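Local coordinates for protein phenylacetaldehyde dehydrogenase (Burkholderia cenocepacia, PDB 4O5H) that probably catalyses the NAD+-dependent oxidation of phenylacetaldehyde to phenylacetate, as a member of the aldehyde dehydrogenase family, at residues 399-404 with 417-422. Numbering follows the deposited sequence.
Sequences TVLVDT and GPVLVA
Strands 399-402 and 419-422 run parallel, at 23°, T399, V400 and L401 lying beside V419, L420 and V421, and four backbone hydrogen bonds join them: T399 N to P418 O, L420 N to T399 O, L401 N to L420 O (2.8 Å) and A422 N to L401 O. Past the last bond the strands part, and one water bridges D403 N and A422 O. L401 has CG anti to its carbonyl carbon (chi1 -59°); its CD1 meets V419 CG1 at 4.0 Å, the two side chains crossing obliquely, while its CB lies 3.5 Å from L420 O. On this same face helix 362-378 covers T399, L401 and V419. Across the sheet, V400 CG1 faces L420 CD2 at 4.3 Å, and helices 298-310 and 330-343 pack over both residues. Beyond the strand, T404 sets its CG2 4.0 Å from V421 CG1, the side chains nearly perpendicular; its buried OG1 finds no hydrogen-bond partner and rests 4.0 Å from V421 CB. T404 and V421 also touch V411 of helix 409-412, which links the strands. This is a beta-alpha-beta crossover between neighbouring parallel strands, within the seven-stranded, helix-flanked sheet consistent with the catalytic domain of aldehyde dehydrogenases.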
ATOM      1  N   THR A 399      20.018 -30.181   2.647  1.00 15.70           N
ATOM      2  CA  THR A 399      20.636 -30.150   3.940  1.00 16.14           C
ATOM      3  C   THR A 399      19.612 -29.984   5.059  1.00 16.39           C
ATOM      4  O   THR A 399      18.718 -29.121   4.988  1.00 15.95           O
ATOM      5  CB  THR A 399      21.662 -29.008   3.962  1.00 15.93           C
ATOM      6  OG1 THR A 399      22.654 -29.289   2.986  1.00 15.59           O
ATOM      7  CG2 THR A 399      22.332 -28.902   5.285  1.00 16.57           C
ATOM      8  N   VAL A 400      19.709 -30.842   6.075  1.00 16.78           N
ATOM      9  CA  VAL A 400      18.840 -30.756   7.248  1.00 16.98           C
ATOM     10  C   VAL A 400      19.702 -30.576   8.485  1.00 17.47           C
ATOM     11  O   VAL A 400      20.574 -31.408   8.768  1.00 17.97           O
ATOM     12  CB  VAL A 400      18.011 -32.034   7.426  1.00 17.68           C
ATOM     13  CG1 VAL A 400      17.126 -31.952   8.679  1.00 17.66           C
ATOM     14  CG2 VAL A 400      17.140 -32.251   6.192  1.00 17.14           C
ATOM     15  N   LEU A 401      19.487 -29.469   9.187  1.00 17.10           N
ATOM     16  CA  LEU A 401      20.223 -29.133  10.380  1.00 17.53           C
ATOM     17  C   LEU A 401      19.363 -29.314  11.608  1.00 17.98           C
ATOM     18  O   LEU A 401      18.217 -28.857  11.653  1.00 17.06           O
ATOM     19  CB  LEU A 401      20.717 -27.689  10.311  1.00 17.25           C
ATOM     20  CG  LEU A 401      21.644 -27.319   9.138  1.00 17.13           C
ATOM     21  CD1 LEU A 401      22.008 -25.854   9.156  1.00 16.77           C
ATOM     22  CD2 LEU A 401      22.889 -28.180   9.204  1.00 18.05           C
ATOM     23  N   VAL A 402      19.942 -29.984  12.614  1.00 19.20           N
ATOM     24  CA  VAL A 402      19.320 -30.163  13.922  1.00 19.72           C
ATOM     25  C   VAL A 402      20.245 -29.636  15.021  1.00 20.35           C
ATOM     26  O   VAL A 402      21.358 -29.222  14.755  1.00 19.96           O
ATOM     27  CB  VAL A 402      18.956 -31.631  14.199  1.00 20.38           C
ATOM     28  CG1 VAL A 402      17.977 -32.120  13.153  1.00 20.14           C
ATOM     29  CG2 VAL A 402      20.192 -32.518  14.245  1.00 21.20           C
ATOM     30  N   ASP A 403      19.749 -29.634  16.249  1.00 21.28           N
ATOM     31  CA  ASP A 403      20.453 -29.063  17.396  1.00 22.35           C
ATOM     32  C   ASP A 403      20.621 -27.584  17.193  1.00 21.70           C
ATOM     33  O   ASP A 403      21.594 -26.976  17.651  1.00 21.68           O
ATOM     34  CB  ASP A 403      21.823 -29.707  17.647  1.00 23.58           C
ATOM     35  CG  ASP A 403      21.746 -31.203  17.956  1.00 24.72           C
ATOM     36  OD1 ASP A 403      20.701 -31.678  18.406  1.00 25.49           O
ATOM     37  OD2 ASP A 403      22.769 -31.874  17.757  1.00 25.52           O
ATOM     38  N   THR A 404      19.668 -26.989  16.504  1.00 21.21           N
ATOM     39  CA  THR A 404      19.683 -25.541  16.293  1.00 21.00           C
ATOM     40  C   THR A 404      18.923 -24.838  17.401  1.00 22.02           C
ATOM     41  O   THR A 404      18.147 -25.456  18.105  1.00 22.30           O
ATOM     42  CB  THR A 404      19.029 -25.169  14.973  1.00 20.05           C
ATOM     43  OG1 THR A 404      17.730 -25.774  14.903  1.00 19.18           O
ATOM     44  CG2 THR A 404      19.870 -25.642  13.799  1.00 19.82           C
ATOM     45  N   GLY A 417      17.879 -21.378  -0.000  1.00 13.99           N
ATOM     46  CA  GLY A 417      18.426 -22.585  -0.572  1.00 13.75           C
ATOM     47  C   GLY A 417      17.878 -23.801   0.169  1.00 14.04           C
ATOM     48  O   GLY A 417      17.010 -23.669   1.043  1.00 14.10           O
ATOM     49  N   PRO A 418      18.371 -25.005  -0.181  1.00 14.11           N
ATOM     50  CA  PRO A 418      17.733 -26.221   0.295  1.00 14.68           C
ATOM     51  C   PRO A 418      18.274 -26.603   1.668  1.00 15.06           C
ATOM     52  O   PRO A 418      18.874 -27.673   1.838  1.00 16.04           O
ATOM     53  CB  PRO A 418      18.104 -27.248  -0.779  1.00 14.93           C
ATOM     54  CG  PRO A 418      19.449 -26.808  -1.253  1.00 14.73           C
ATOM     55  CD  PRO A 418      19.451 -25.291  -1.137  1.00 14.50           C
ATOM     56  N   VAL A 419      17.995 -25.749   2.641  1.00 14.51           N
ATOM     57  CA  VAL A 419      18.498 -25.908   3.976  1.00 15.08           C
ATOM     58  C   VAL A 419      17.343 -25.756   4.963  1.00 14.80           C
ATOM     59  O   VAL A 419      16.761 -24.685   5.089  1.00 14.42           O
ATOM     60  CB  VAL A 419      19.571 -24.850   4.288  1.00 15.47           C
ATOM     61  CG1 VAL A 419      20.155 -25.056   5.666  1.00 15.97           C
ATOM     62  CG2 VAL A 419      20.677 -24.862   3.225  1.00 16.09           C
ATOM     63  N   LEU A 420      17.102 -26.825   5.705  1.00 15.05           N
ATOM     64  CA  LEU A 420      16.086 -26.872   6.754  1.00 14.95           C
ATOM     65  C   LEU A 420      16.733 -26.796   8.140  1.00 15.23           C
ATOM     66  O   LEU A 420      17.795 -27.359   8.344  1.00 15.40           O
ATOM     67  CB  LEU A 420      15.329 -28.196   6.667  1.00 14.92           C
ATOM     68  CG  LEU A 420      14.164 -28.421   7.645  1.00 15.01           C
ATOM     69  CD1 LEU A 420      13.066 -27.408   7.457  1.00 14.29           C
ATOM     70  CD2 LEU A 420      13.590 -29.812   7.477  1.00 15.32           C
ATOM     71  N   VAL A 421      16.091 -26.074   9.060  1.00 14.94           N
ATOM     72  CA  VAL A 421      16.424 -26.184  10.475  1.00 15.63           C
ATOM     73  C   VAL A 421      15.204 -26.813  11.144  1.00 15.77           C
ATOM     74  O   VAL A 421      14.078 -26.449  10.815  1.00 15.44           O
ATOM     75  CB  VAL A 421      16.823 -24.846  11.117  1.00 15.40           C
ATOM     76  CG1 VAL A 421      18.063 -24.292  10.439  1.00 15.37           C
ATOM     77  CG2 VAL A 421      15.684 -23.809  11.065  1.00 14.91           C
ATOM     78  N   ALA A 422      15.429 -27.779  12.044  1.00 16.47           N
ATOM     79  CA  ALA A 422      14.313 -28.488  12.644  1.00 16.76           C
ATOM     80  C   ALA A 422      14.492 -28.634  14.151  1.00 17.62           C
ATOM     81  O   ALA A 422      15.549 -29.106  14.610  1.00 17.84           O
ATOM     82  CB  ALA A 422      14.188 -29.863  12.020  1.00 17.01           C
TER
HETATM   83  O   HOH W   1      17.001 -29.753  16.746  1.00 20.93           O